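Local coordinates for protein Exo-arabinanase (PDB 3A72) that probably hydrolyses alpha-1,5-L-arabinan from the chain end as an exo-acting glycosidase and binds arabinobiose in its sugar pocket, at residues 25-30 against 313-318; 37-42 against 83-88; 308-313 against 329-334. All coordinates share one frame; numbering follows the deposited sequence.

Contact 1: 25-30 against 313-318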
ATOM      1  N   TYR A  25      -7.685  -5.402   0.054  1.00  4.20           N
ATOM      2  CA  TYR A  25      -6.747  -4.305  -0.074  1.00  4.26           C
ATOM      3  C   TYR A  25      -6.665  -3.493   1.224  1.00  4.01           C
ATOM      4  O   TYR A  25      -7.123  -2.346   1.310  1.00  4.58           O
ATOM      5  CB  TYR A  25      -7.070  -3.428  -1.283  1.00  4.38           C
ATOM      6  CG  TYR A  25      -5.883  -2.675  -1.845  1.00  4.15           C
ATOM      7  CD1 TYR A  25      -5.296  -3.094  -3.045  1.00  4.09           C
ATOM      8  CD2 TYR A  25      -5.312  -1.581  -1.183  1.00  4.05           C
ATOM      9  CE1 TYR A  25      -4.185  -2.435  -3.589  1.00  4.53           C
ATOM     10  CE2 TYR A  25      -4.203  -0.913  -1.735  1.00  4.70           C
ATOM     11  CZ  TYR A  25      -3.666  -1.345  -2.911  1.00  4.11           C
ATOM     12  OH  TYR A  25      -2.588  -0.698  -3.503  1.00  4.47           O
ATOM     13  N   PRO A  26      -6.097  -4.084   2.283  1.00  3.97           N
ATOM     14  CA  PRO A  26      -6.028  -3.391   3.570  1.00  4.46           C
ATOM     15  C   PRO A  26      -5.010  -2.290   3.527  1.00  4.21           C
ATOM     16  O   PRO A  26      -3.888  -2.498   3.035  1.00  4.58           O
ATOM     17  CB  PRO A  26      -5.547  -4.489   4.520  1.00  4.31           C
ATOM     18  CG  PRO A  26      -4.672  -5.353   3.639  1.00  4.72           C
ATOM     19  CD  PRO A  26      -5.390  -5.383   2.309  1.00  4.26           C
ATOM     20  N   ARG A  27      -5.305  -1.154   4.120  1.00  4.27           N
ATOM     21  CA  ARG A  27      -4.308  -0.102   4.388  1.00  4.32           C
ATOM     22  C   ARG A  27      -4.615   0.455   5.774  1.00  4.31           C
ATOM     23  O   ARG A  27      -5.732   0.433   6.256  1.00  5.18           O
ATOM     24  CB  ARG A  27      -4.280   0.975   3.305  1.00  4.63           C
ATOM     25  CG  ARG A  27      -3.722   0.471   1.967  1.00  4.49           C
ATOM     26  CD  ARG A  27      -2.235   0.231   2.055  1.00  4.72           C
ATOM     27  NE  ARG A  27      -1.609  -0.158   0.790  1.00  4.67           N
ATOM     28  CZ  ARG A  27      -1.399  -1.430   0.402  1.00  4.01           C
ATOM     29  NH1 ARG A  27      -1.810  -2.456   1.107  1.00  4.52           N
ATOM     30  NH2 ARG A  27      -0.738  -1.625  -0.733  1.00  4.86           N
ATOM     31  N   ASN A  28      -3.578   1.054   6.396  1.00  4.41           N
ATOM     32  CA  ASN A  28      -3.729   1.577   7.732  1.00  4.28           C
ATOM     33  C   ASN A  28      -2.782   2.763   7.926  1.00  4.43           C
ATOM     34  O   ASN A  28      -1.894   3.035   7.108  1.00  5.51           O
ATOM     35  CB  ASN A  28      -3.556   0.459   8.762  1.00  4.66           C
ATOM     36  CG  ASN A  28      -2.239  -0.207   8.586  1.00  5.53           C
ATOM     37  OD1 ASN A  28      -1.161   0.383   8.663  1.00  7.08           O
ATOM     38  ND2 ASN A  28      -2.185  -1.466   8.321  1.00  6.31           N
ATOM     39  N   GLU A  29      -2.974   3.450   9.026  1.00  4.53           N
ATOM     40  CA  GLU A  29      -2.083   4.529   9.445  1.00  4.44           C
ATOM     41  C   GLU A  29      -2.068   4.570  10.966  1.00  4.55           C
ATOM     42  O   GLU A  29      -3.051   4.212  11.598  1.00  7.84           O
ATOM     43  CB  GLU A  29      -2.494   5.880   8.849  1.00  5.84           C
ATOM     44  CG  GLU A  29      -1.639   7.091   9.138  1.00  8.16           C
ATOM     45  CD  GLU A  29      -0.207   6.930   8.694  1.00  5.71           C
ATOM     46  OE1 GLU A  29       0.359   7.612   7.784  1.00  6.55           O
ATOM     47  OE2 GLU A  29       0.456   6.130   9.386  1.00  6.70           O
ATOM     48  N   GLN A  30      -0.973   5.036  11.538  1.00  4.41           N
ATOM     49  CA  GLN A  30      -0.892   5.347  12.957  1.00  4.59           C
ATOM     50  C   GLN A  30      -0.724   6.873  13.052  1.00  4.89           C
ATOM     51  O   GLN A  30       0.180   7.445  12.467  1.00  6.71           O
ATOM     52  CB  GLN A  30       0.262   4.631  13.659  1.00  4.96           C
ATOM     53  CG  GLN A  30       0.240   4.967  15.130  1.00  5.59           C
ATOM     54  CD  GLN A  30       1.299   4.247  15.918  1.00  5.57           C
ATOM     55  OE1 GLN A  30       2.457   4.084  15.501  1.00  6.15           O
ATOM     56  NE2 GLN A  30       0.928   3.767  17.111  1.00  5.91           N
ATOM     57  N   GLY A 313      -2.699 -12.731   2.716  1.00  5.23           N
ATOM     58  CA  GLY A 313      -3.733 -12.055   1.976  1.00  5.68           C
ATOM     59  C   GLY A 313      -3.123 -11.110   0.964  1.00  5.13           C
ATOM     60  O   GLY A 313      -1.962 -10.744   1.014  1.00  5.27           O
ATOM     61  N   TYR A 314      -4.012 -10.663   0.043  1.00  5.57           N
ATOM     62  CA  TYR A 314      -3.608  -9.787  -1.035  1.00  5.17           C
ATOM     63  C   TYR A 314      -3.186  -8.413  -0.493  1.00  4.67           C
ATOM     64  O   TYR A 314      -3.909  -7.789   0.301  1.00  4.85           O
ATOM     65  CB  TYR A 314      -4.773  -9.593  -1.972  1.00  6.36           C
ATOM     66  CG  TYR A 314      -4.500  -8.755  -3.219  1.00  5.21           C
ATOM     67  CD1 TYR A 314      -3.546  -9.129  -4.143  1.00  5.62           C
ATOM     68  CD2 TYR A 314      -5.218  -7.617  -3.438  1.00  5.63           C
ATOM     69  CE1 TYR A 314      -3.278  -8.388  -5.253  1.00  5.41           C
ATOM     70  CE2 TYR A 314      -5.029  -6.873  -4.593  1.00  5.86           C
ATOM     71  CZ  TYR A 314      -4.064  -7.267  -5.505  1.00  5.27           C
ATOM     72  OH  TYR A 314      -3.899  -6.561  -6.677  1.00  6.23           O
ATOM     73  N   THR A 315      -1.990  -7.959  -0.936  1.00  4.27           N
ATOM     74  CA  THR A 315      -1.370  -6.724  -0.463  1.00  4.27           C
ATOM     75  C   THR A 315      -1.513  -6.503   1.053  1.00  4.41           C
ATOM     76  O   THR A 315      -1.776  -5.419   1.550  1.00  4.83           O
ATOM     77  CB  THR A 315      -1.822  -5.517  -1.329  1.00  4.33           C
ATOM     78  OG1 THR A 315      -0.888  -4.423  -1.084  1.00  4.56           O
ATOM     79  CG2 THR A 315      -3.207  -5.015  -1.129  1.00  5.07           C
ATOM     80  N   ARG A 316      -1.280  -7.598   1.788  1.00  4.23           N
ATOM     81  CA  ARG A 316      -1.290  -7.563   3.242  1.00  4.53           C
ATOM     82  C   ARG A 316      -0.402  -6.438   3.725  1.00  3.98           C
ATOM     83  O   ARG A 316       0.732  -6.292   3.270  1.00  4.49           O
ATOM     84  CB  ARG A 316      -0.865  -8.936   3.778  1.00  4.54           C
ATOM     85  CG  ARG A 316      -1.019  -9.096   5.271  1.00  4.60           C
ATOM     86  CD  ARG A 316      -0.720 -10.507   5.733  1.00  4.65           C
ATOM     87  NE  ARG A 316       0.698 -10.797   5.544  1.00  4.66           N
ATOM     88  CZ  ARG A 316       1.293 -11.892   5.984  1.00  5.03           C
ATOM     89  NH1 ARG A 316       0.636 -12.788   6.712  1.00  5.28           N
ATOM     90  NH2 ARG A 316       2.592 -12.112   5.734  1.00  5.83           N
ATOM     91  N   ALA A 317      -0.931  -5.631   4.648  1.00  4.32           N
ATOM     92  CA  ALA A 317      -0.312  -4.368   5.042  1.00  4.22           C
ATOM     93  C   ALA A 317       0.419  -4.519   6.348  1.00  4.50           C
ATOM     94  O   ALA A 317      -0.039  -5.158   7.299  1.00  7.29           O
ATOM     95  CB  ALA A 317      -1.361  -3.277   5.149  1.00  4.92           C
ATOM     96  N   LEU A 318       1.610  -3.918   6.437  1.00  4.26           N
ATOM     97  CA  LEU A 318       2.453  -3.935   7.620  1.00  4.26           C
ATOM     98  C   LEU A 318       2.584  -2.513   8.165  1.00  4.53           C
ATOM     99  O   LEU A 318       2.638  -1.536   7.404  1.00  5.11           O
ATOM    100  CB  LEU A 318       3.860  -4.427   7.285  1.00  4.52           C
ATOM    101  CG  LEU A 318       3.974  -5.801   6.636  1.00  4.65           C
ATOM    102  CD1 LEU A 318       5.425  -6.126   6.343  1.00  5.87           C
ATOM    103  CD2 LEU A 318       3.336  -6.859   7.520  1.00  6.27           C
TER
HETATM  104  O   HOH W   1      -6.666  -8.046   0.513  1.00  8.89           O
HETATM  105  O   HOH W   2       0.222  -0.717   6.816  1.00 15.70           O

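Contact 2: 37-42 against 83-88. With AHR (alpha-L-arabinofuranose), chain B.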
ATOM      1  N   LEU A  37      -5.737   3.680  12.451  1.00  4.91           N
ATOM      2  CA  LEU A  37      -6.853   3.724  11.499  1.00  4.59           C
ATOM      3  C   LEU A  37      -6.653   2.675  10.444  1.00  4.93           C
ATOM      4  O   LEU A  37      -5.501   2.425  10.003  1.00  6.48           O
ATOM      5  CB  LEU A  37      -6.931   5.095  10.822  1.00  5.52           C
ATOM      6  CG  LEU A  37      -7.117   6.322  11.739  1.00  6.59           C
ATOM      7  CD1 LEU A  37      -7.187   7.552  10.883  1.00  8.92           C
ATOM      8  CD2 LEU A  37      -8.343   6.173  12.556  1.00  7.17           C
ATOM      9  N   ALA A  38      -7.750   2.072  10.011  1.00  4.70           N
ATOM     10  CA  ALA A  38      -7.745   1.041   8.995  1.00  4.71           C
ATOM     11  C   ALA A  38      -8.836   1.350   7.970  1.00  4.29           C
ATOM     12  O   ALA A  38      -9.912   1.845   8.296  1.00  5.31           O
ATOM     13  CB  ALA A  38      -7.987  -0.325   9.608  1.00  5.81           C
ATOM     14  N   THR A  39      -8.544   0.998   6.721  1.00  4.58           N
ATOM     15  CA  THR A  39      -9.487   1.059   5.618  1.00  4.57           C
ATOM     16  C   THR A  39      -9.213  -0.081   4.647  1.00  4.26           C
ATOM     17  O   THR A  39      -8.257  -0.874   4.805  1.00  4.52           O
ATOM     18  CB  THR A  39      -9.419   2.436   4.928  1.00  4.80           C
ATOM     19  OG1 THR A  39     -10.532   2.584   4.040  1.00  5.41           O
ATOM     20  CG2 THR A  39      -8.166   2.600   4.105  1.00  5.17           C
ATOM     21  N   TRP A  40     -10.069  -0.231   3.644  1.00  4.50           N
ATOM     22  CA  TRP A  40     -10.071  -1.306   2.696  1.00  4.10           C
ATOM     23  C   TRP A  40     -11.053  -0.983   1.590  1.00  4.27           C
ATOM     24  O   TRP A  40     -11.912  -0.114   1.738  1.00  5.19           O
ATOM     25  CB  TRP A  40     -10.442  -2.652   3.376  1.00  4.85           C
ATOM     26  CG  TRP A  40     -11.738  -2.615   4.102  1.00  4.85           C
ATOM     27  CD1 TRP A  40     -12.976  -2.868   3.606  1.00  5.38           C
ATOM     28  CD2 TRP A  40     -11.924  -2.266   5.483  1.00  4.97           C
ATOM     29  NE1 TRP A  40     -13.873  -2.701   4.630  1.00  5.94           N
ATOM     30  CE2 TRP A  40     -13.312  -2.340   5.780  1.00  5.26           C
ATOM     31  CE3 TRP A  40     -11.076  -1.931   6.551  1.00  5.39           C
ATOM     32  CZ2 TRP A  40     -13.859  -2.063   7.014  1.00  6.05           C
ATOM     33  CZ3 TRP A  40     -11.610  -1.660   7.798  1.00  6.33           C
ATOM     34  CH2 TRP A  40     -12.984  -1.756   8.024  1.00  6.45           C
ATOM     35  N   GLU A  41     -10.938  -1.686   0.480  1.00  4.23           N
ATOM     36  CA  GLU A  41     -11.953  -1.738  -0.549  1.00  4.53           C
ATOM     37  C   GLU A  41     -13.183  -2.458  -0.003  1.00  4.64           C
ATOM     38  O   GLU A  41     -13.078  -3.601   0.478  1.00  4.98           O
ATOM     39  CB  GLU A  41     -11.468  -2.510  -1.775  1.00  4.58           C
ATOM     40  CG  GLU A  41     -10.248  -1.888  -2.465  1.00  4.26           C
ATOM     41  CD  GLU A  41      -9.626  -2.733  -3.545  1.00  4.57           C
ATOM     42  OE1 GLU A  41     -10.089  -3.888  -3.769  1.00  5.10           O
ATOM     43  OE2 GLU A  41      -8.610  -2.266  -4.152  1.00  4.61           O
ATOM     44  N   ASN A  42     -14.322  -1.773  -0.044  1.00  5.01           N
ATOM     45  CA  ASN A  42     -15.547  -2.199   0.649  1.00  5.30           C
ATOM     46  C   ASN A  42     -16.616  -2.409  -0.401  1.00  5.39           C
ATOM     47  O   ASN A  42     -17.163  -1.427  -0.974  1.00  5.84           O
ATOM     48  CB  ASN A  42     -15.882  -1.120   1.669  1.00  5.49           C
ATOM     49  CG  ASN A  42     -16.979  -1.493   2.640  1.00  6.01           C
ATOM     50  OD1 ASN A  42     -18.157  -0.953   2.571  1.00  9.36           O
ATOM     51  ND2 ASN A  42     -16.736  -2.347   3.493  1.00  5.02           N
ATOM     52  N   PRO A  83      -7.273   2.111  -1.738  1.00  4.06           N
ATOM     53  CA  PRO A  83      -7.082   3.253  -0.843  1.00  4.46           C
ATOM     54  C   PRO A  83      -5.660   3.282  -0.321  1.00  4.63           C
ATOM     55  O   PRO A  83      -4.883   2.314  -0.386  1.00  6.56           O
ATOM     56  CB  PRO A  83      -8.062   2.960   0.303  1.00  4.83           C
ATOM     57  CG  PRO A  83      -8.099   1.452   0.364  1.00  5.58           C
ATOM     58  CD  PRO A  83      -8.044   1.047  -1.106  1.00  5.14           C
ATOM     59  N   PHE A  84      -5.298   4.408   0.279  1.00  4.26           N
ATOM     60  CA  PHE A  84      -4.016   4.591   0.970  1.00  4.40           C
ATOM     61  C   PHE A  84      -4.178   5.727   1.943  1.00  4.27           C
ATOM     62  O   PHE A  84      -4.543   6.841   1.544  1.00  5.61           O
ATOM     63  CB  PHE A  84      -2.853   4.913  -0.013  1.00  4.69           C
ATOM     64  CG  PHE A  84      -1.536   4.827   0.696  1.00  4.10           C
ATOM     65  CD1 PHE A  84      -0.964   3.610   0.924  1.00  4.77           C
ATOM     66  CD2 PHE A  84      -0.897   5.935   1.214  1.00  4.57           C
ATOM     67  CE1 PHE A  84       0.186   3.440   1.631  1.00  5.26           C
ATOM     68  CE2 PHE A  84       0.275   5.803   1.926  1.00  5.03           C
ATOM     69  CZ  PHE A  84       0.832   4.570   2.138  1.00  4.81           C
ATOM     70  N   LEU A  85      -3.905   5.499   3.231  1.00  4.41           N
ATOM     71  CA  LEU A  85      -3.932   6.498   4.285  1.00  4.63           C
ATOM     72  C   LEU A  85      -2.543   7.044   4.554  1.00  4.51           C
ATOM     73  O   LEU A  85      -1.585   6.264   4.624  1.00  5.24           O
ATOM     74  CB  LEU A  85      -4.521   5.936   5.563  1.00  4.62           C
ATOM     75  CG  LEU A  85      -6.019   5.708   5.548  1.00  5.13           C
ATOM     76  CD1 LEU A  85      -6.398   4.803   6.718  1.00  6.46           C
ATOM     77  CD2 LEU A  85      -6.756   7.041   5.664  1.00  7.20           C
ATOM     78  N   TYR A  86      -2.436   8.365   4.778  1.00  4.63           N
ATOM     79  CA  TYR A  86      -1.118   8.939   5.066  1.00  4.77           C
ATOM     80  C   TYR A  86      -1.245  10.197   5.938  1.00  4.80           C
ATOM     81  O   TYR A  86      -1.847  11.190   5.510  1.00  5.65           O
ATOM     82  CB  TYR A  86      -0.411   9.338   3.782  1.00  4.81           C
ATOM     83  CG  TYR A  86       1.028   9.713   3.956  1.00  4.61           C
ATOM     84  CD1 TYR A  86       1.935   8.879   4.610  1.00  5.72           C
ATOM     85  CD2 TYR A  86       1.534  10.916   3.473  1.00  5.73           C
ATOM     86  CE1 TYR A  86       3.256   9.216   4.780  1.00  5.53           C
ATOM     87  CE2 TYR A  86       2.885  11.267   3.613  1.00  5.99           C
ATOM     88  CZ  TYR A  86       3.717  10.417   4.256  1.00  5.37           C
ATOM     89  OH  TYR A  86       5.067  10.781   4.372  1.00  6.26           O
ATOM     90  N   SER A  87      -0.708  10.132   7.130  1.00  5.17           N
ATOM     91  CA  SER A  87      -0.624  11.295   8.040  1.00  5.59           C
ATOM     92  C   SER A  87       0.603  12.086   7.642  1.00  5.61           C
ATOM     93  O   SER A  87       1.730  11.572   7.700  1.00  6.57           O
ATOM     94  CB  SER A  87      -0.561  10.810   9.478  1.00  6.72           C
ATOM     95  OG  SER A  87      -0.449  11.888  10.377  1.00  8.65           O
ATOM     96  N   LEU A  88       0.440  13.343   7.190  1.00  5.76           N
ATOM     97  CA  LEU A  88       1.595  14.117   6.759  1.00  5.62           C
ATOM     98  C   LEU A  88       2.580  14.281   7.900  1.00  6.25           C
ATOM     99  O   LEU A  88       2.222  14.806   8.949  1.00  6.77           O
ATOM    100  CB  LEU A  88       1.190  15.535   6.300  1.00  6.74           C
ATOM    101  CG  LEU A  88       0.544  15.642   4.904  1.00  6.65           C
ATOM    102  CD1 LEU A  88       0.329  17.097   4.624  1.00  7.83           C
ATOM    103  CD2 LEU A  88       1.437  15.022   3.835  1.00  7.41           C
TER
HETATM  104  O5  AHR B   2      -7.408  -3.728  -6.046  1.00  4.82           O
HETATM  105  C5  AHR B   2      -8.470  -4.394  -6.790  1.00  4.71           C
HETATM  106  C4  AHR B   2      -7.836  -5.286  -7.836  1.00  4.80           C
HETATM  107  O4  AHR B   2      -7.133  -4.430  -8.800  1.00  5.02           O
HETATM  108  C3  AHR B   2      -8.880  -5.961  -8.714  1.00  4.85           C
HETATM  109  O3  AHR B   2      -9.364  -7.185  -8.125  1.00  5.80           O
HETATM  110  C2  AHR B   2      -8.034  -6.286  -9.962  1.00  4.90           C
HETATM  111  O2  AHR B   2      -8.836  -6.412 -11.159  1.00  6.30           O
HETATM  112  C1  AHR B   2      -7.096  -5.075 -10.070  1.00  4.50           C

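Contact 3: 308-313 against 329-334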
ATOM      1  N   CYS A 308       4.513 -16.023  11.065  1.00  6.23           N
ATOM      2  CA  CYS A 308       3.598 -14.907  11.308  1.00  6.03           C
ATOM      3  C   CYS A 308       2.226 -15.484  11.638  1.00  6.24           C
ATOM      4  O   CYS A 308       1.751 -16.361  10.957  1.00  8.20           O
ATOM      5  CB  CYS A 308       3.566 -14.035  10.071  1.00  5.80           C
ATOM      6  SG  CYS A 308       2.388 -12.649  10.162  1.00  6.24           S
ATOM      7  N   PRO A 309       1.560 -14.959  12.695  1.00  7.70           N
ATOM      8  CA  PRO A 309       0.256 -15.511  13.076  1.00  9.41           C
ATOM      9  C   PRO A 309      -0.906 -14.986  12.272  1.00  7.25           C
ATOM     10  O   PRO A 309      -2.028 -15.508  12.422  1.00 10.48           O
ATOM     11  CB  PRO A 309       0.088 -15.046  14.512  1.00 15.25           C
ATOM     12  CG  PRO A 309       0.860 -13.775  14.583  1.00 14.56           C
ATOM     13  CD  PRO A 309       2.064 -13.965  13.681  1.00  9.39           C
ATOM     14  N   GLU A 310      -0.732 -13.971  11.421  1.00  6.34           N
ATOM     15  CA  GLU A 310      -1.774 -13.439  10.562  1.00  5.80           C
ATOM     16  C   GLU A 310      -1.828 -14.218   9.255  1.00  5.61           C
ATOM     17  O   GLU A 310      -0.792 -14.542   8.690  1.00  6.23           O
ATOM     18  CB  GLU A 310      -1.503 -11.988  10.276  1.00  6.29           C
ATOM     19  CG  GLU A 310      -2.535 -11.297   9.424  1.00  5.69           C
ATOM     20  CD  GLU A 310      -3.869 -11.110  10.085  1.00  5.84           C
ATOM     21  OE1 GLU A 310      -4.064 -11.203  11.290  1.00  6.53           O
ATOM     22  OE2 GLU A 310      -4.794 -10.816   9.235  1.00  6.92           O
ATOM     23  N   GLU A 311      -3.031 -14.501   8.799  1.00  6.08           N
ATOM     24  CA  GLU A 311      -3.192 -15.198   7.524  1.00  5.86           C
ATOM     25  C   GLU A 311      -2.570 -14.430   6.384  1.00  5.48           C
ATOM     26  O   GLU A 311      -2.406 -13.209   6.425  1.00  6.20           O
ATOM     27  CB  GLU A 311      -4.682 -15.390   7.263  1.00  6.56           C
ATOM     28  CG  GLU A 311      -5.462 -14.111   7.031  1.00  8.95           C
ATOM     29  CD  GLU A 311      -6.975 -14.333   6.839  1.00 12.64           C
ATOM     30  OE1 GLU A 311      -7.529 -15.346   7.361  1.00 20.84           O
ATOM     31  OE2 GLU A 311      -7.612 -13.479   6.191  1.00 16.24           O
ATOM     32  N   HIS A 312      -2.230 -15.172   5.327  1.00  5.91           N
ATOM     33  CA  HIS A 312      -1.827 -14.536   4.095  1.00  5.87           C
ATOM     34  C   HIS A 312      -3.008 -13.786   3.475  1.00  5.34           C
ATOM     35  O   HIS A 312      -4.158 -14.149   3.655  1.00  6.40           O
ATOM     36  CB  HIS A 312      -1.259 -15.534   3.088  1.00  6.23           C
ATOM     37  CG  HIS A 312      -2.239 -16.215   2.258  1.00  9.04           C
ATOM     38  ND1 HIS A 312      -3.011 -17.225   2.641  1.00 14.31           N
ATOM     39  CD2 HIS A 312      -2.603 -15.915   0.969  1.00 12.93           C
ATOM     40  CE1 HIS A 312      -3.817 -17.604   1.641  1.00 17.83           C
ATOM     41  NE2 HIS A 312      -3.566 -16.820   0.611  1.00 16.74           N
ATOM     42  N   GLY A 313      -2.699 -12.731   2.716  1.00  5.23           N
ATOM     43  CA  GLY A 313      -3.733 -12.055   1.976  1.00  5.68           C
ATOM     44  C   GLY A 313      -3.123 -11.110   0.964  1.00  5.13           C
ATOM     45  O   GLY A 313      -1.962 -10.744   1.014  1.00  5.27           O
ATOM     46  N   LEU A 329       4.758  -4.722  15.610  1.00  5.12           N
ATOM     47  CA  LEU A 329       4.405  -4.770  14.209  1.00  4.67           C
ATOM     48  C   LEU A 329       2.932  -5.149  13.996  1.00  4.54           C
ATOM     49  O   LEU A 329       2.508  -6.227  14.441  1.00  5.43           O
ATOM     50  CB  LEU A 329       5.258  -5.832  13.515  1.00  4.70           C
ATOM     51  CG  LEU A 329       5.013  -6.011  12.002  1.00  4.95           C
ATOM     52  CD1 LEU A 329       5.501  -4.815  11.210  1.00  5.87           C
ATOM     53  CD2 LEU A 329       5.651  -7.300  11.529  1.00  5.62           C
ATOM     54  N   VAL A 330       2.183  -4.322  13.301  1.00  4.73           N
ATOM     55  CA  VAL A 330       0.845  -4.632  12.793  1.00  4.69           C
ATOM     56  C   VAL A 330       0.974  -5.375  11.489  1.00  4.49           C
ATOM     57  O   VAL A 330       1.729  -4.967  10.590  1.00  4.80           O
ATOM     58  CB  VAL A 330       0.089  -3.327  12.593  1.00  5.17           C
ATOM     59  CG1 VAL A 330      -1.075  -3.439  11.628  1.00  7.43           C
ATOM     60  CG2 VAL A 330      -0.406  -2.770  13.932  1.00  6.88           C
ATOM     61  N   VAL A 331       0.197  -6.465  11.371  1.00  4.60           N
ATOM     62  CA  VAL A 331       0.071  -7.253  10.163  1.00  4.67           C
ATOM     63  C   VAL A 331      -1.435  -7.359   9.875  1.00  4.45           C
ATOM     64  O   VAL A 331      -2.168  -7.960  10.659  1.00  5.17           O
ATOM     65  CB  VAL A 331       0.725  -8.650  10.278  1.00  4.76           C
ATOM     66  CG1 VAL A 331       0.722  -9.309   8.921  1.00  5.21           C
ATOM     67  CG2 VAL A 331       2.095  -8.565  10.886  1.00  5.65           C
ATOM     68  N   ASN A 332      -1.896  -6.735   8.796  1.00  4.36           N
ATOM     69  CA  ASN A 332      -3.330  -6.463   8.571  1.00  4.61           C
ATOM     70  C   ASN A 332      -3.744  -7.010   7.236  1.00  4.52           C
ATOM     71  O   ASN A 332      -3.221  -6.550   6.191  1.00  4.95           O
ATOM     72  CB  ASN A 332      -3.499  -4.955   8.645  1.00  4.81           C
ATOM     73  CG  ASN A 332      -4.800  -4.339   8.256  1.00  4.83           C
ATOM     74  OD1 ASN A 332      -5.935  -4.963   8.264  1.00  7.23           O
ATOM     75  ND2 ASN A 332      -4.782  -3.149   7.872  1.00  3.91           N
ATOM     76  N   SER A 333      -4.647  -7.972   7.213  1.00  4.73           N
ATOM     77  CA  SER A 333      -5.190  -8.533   5.986  1.00  4.92           C
ATOM     78  C   SER A 333      -6.642  -8.098   5.780  1.00  4.73           C
ATOM     79  O   SER A 333      -7.399  -7.904   6.744  1.00  5.74           O
ATOM     80  CB  SER A 333      -5.142 -10.089   6.035  1.00  6.04           C
ATOM     81  OG  SER A 333      -5.616 -10.612   4.795  1.00 11.84           O
ATOM     82  N   ALA A 334      -7.059  -8.040   4.507  1.00  5.36           N
ATOM     83  CA  ALA A 334      -8.459  -7.872   4.141  1.00  5.15           C
ATOM     84  C   ALA A 334      -8.942  -8.987   3.253  1.00  5.32           C
ATOM     85  O   ALA A 334     -10.025  -8.876   2.643  1.00  6.74           O
ATOM     86  CB  ALA A 334      -8.743  -6.500   3.518  1.00  5.58           C
TER
HETATM   87  O   HOH W   3      -6.503 -12.749   4.060  1.00 13.42           O

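Contact 1: 25-30 against 313-318
Arg27 carries the polar part of this contact by clasping Thr315. Its CB leaves the backbone on the side away from 313-318, yet the chain turns back. CG stands beside the backbone N, anti to the carbonyl carbon (chi1 -69°), and packs against the Pro83 backbone oxygen; a bend at chi2 then swings CD round. Over the centre of the guanidinium stands a single rim atom of the Tyr25 ring, CE2, 3.5 Å above the guanidinium plane. NH2 donates to Thr315 OG1 at 2.8 Å. NH1 has three acceptors: Thr315 O at 3.0 Å, in the guanidinium plane, the more distant Thr315 OG1, and Pro26 O at 2.8 Å within its own strand. Both NH1 bonds to Thr315 are bent to 138°, as expected if one hydrogen is shared between them. Bonds from both terminal nitrogens limit rotation of the guanidinium.

Thr315 also meets Tyr25 itself. Its CG2 approaches over one face of the ring, 3.6 Å from the centroid, a CH-pi contact offset toward the rim, on the same side of the ring as the guanidinium. Tyr314 reaches the same ring obliquely through CE2. Further along, Pro26 CG lies 4.2 Å from Ala317 CB.

Although the touching parts run in nearly the same direction, 13° apart, the bonds linking them directly all come from the Arg27 side chain; one water accepts from Tyr25 N and donates to Tyr314 O. Tyr25 and Tyr314 both line the arabinobiose pocket and each touches an arabinofuranose. Strand 23-30 is the inner edge strand of the first four-stranded sheet and 317-320 the inner edge strand of the last, the meeting of first and last blades expected near the axis of a six-bladed beta-propeller.

Contact 2: 37-42 against 83-88
The flat carboxylate of Glu41, whose stem packs on the Pro83 ring, is gripped at both oxygens. OE2 accepts from arabinofuranose O5 at 2.7 Å and from the backbone N of Gln82, while OE1 is hydrogen-bonded to Tyr43 OH. The Trp40 indole projects to the other side of its strand, where its rings meet those of Tyr55 and Phe12, with planes at about 55° and 20°. This is packing between successive blades of a beta-propeller: 36-42 is the second strand of the first sheet, 82-87 the first strand of the next.

The strand axes come within 7.1 Å and run nearly antiparallel at 165°, but the join is made mainly by side chains. The methyl CG2 of Thr39, held between the backbone N and the carbonyl carbon, touches Pro83 CB and Leu85 CD1, each at 3.8 Å. Its OG1 is directed elsewhere, to Pro53 O in the neighbouring strand of its own sheet, so the threonine offers hydrocarbon to the next blade and its hydroxyl to its own. Leu85 CD1 also meets Leu37 CB. At the sugar end, Glu41 crosses the proline at about a right angle, its CG lying 3.9 Å from Pro83 CD.

Contact 3: 308-313 against 329-334
Glu310 reaches both Val331 and Ser333 because CG lies anti to its backbone N (chi1 -178°) and the chain then bends at chi2 (68°), bringing CD alongside the strand. Val331 answers with CG1, also anti to its own N (chi1 -172°), which meets Glu310 CB at 3.7 Å; the two side chains slide past each other in opposite directions. Beyond, Glu310 OE2 comes 3.3 Å from Ser333 CB. The buried carboxylate is satisfied by two hydroxyls of the next strand, OE1 by Ser347 OG and OE2 by Ser345 OG.

Residues 308-313 belong to the connection that leaves the outer strand 304-306 of one propeller blade for the inner strand 317-320 of the last. Here that connection packs on the last blade, on the side of strand 328-333 where Val331 and Ser333 project; Val330 and Asn332 instead touch strand 23-30.

At one end Cys308 SG touches Val331 CG1 at 3.9 Å and takes a weak hydrogen bond from Glu310 N. At the other, a water donates to His312 O at 2.8 Å. It also lies between Glu311 OE2 and Ser333 OG, although those two distances are doubtfully short. Ser333 OG itself is hydrogen-bonded to Gly335 N, and Gly313 CA lies 3.7 Å from that oxygen.

Overall arrangement
Contacts 1 and 2 are buried near the middle of the propeller, their centres 8 Å apart; contact 3 is farther out and includes exposed residues. Strands 23-30 and 36-42 are neighbours in the first blade, so contacts 1 and 2 tie that blade to the last and to the second. The first join combines a polar arginine clasp with aromatic and proline packing; the second is apolar except at its sugar-binding end. Contact 3 shares Gly313 with contact 1 and packs a loop on the last blade, where Ala317 O and Asn332 N pair strands 317-320 and 328-333. Its chemistry mixes methyl packing, a buried carboxylate and a water at the exposed end; Arg316 NH1 bonds to Glu311 O.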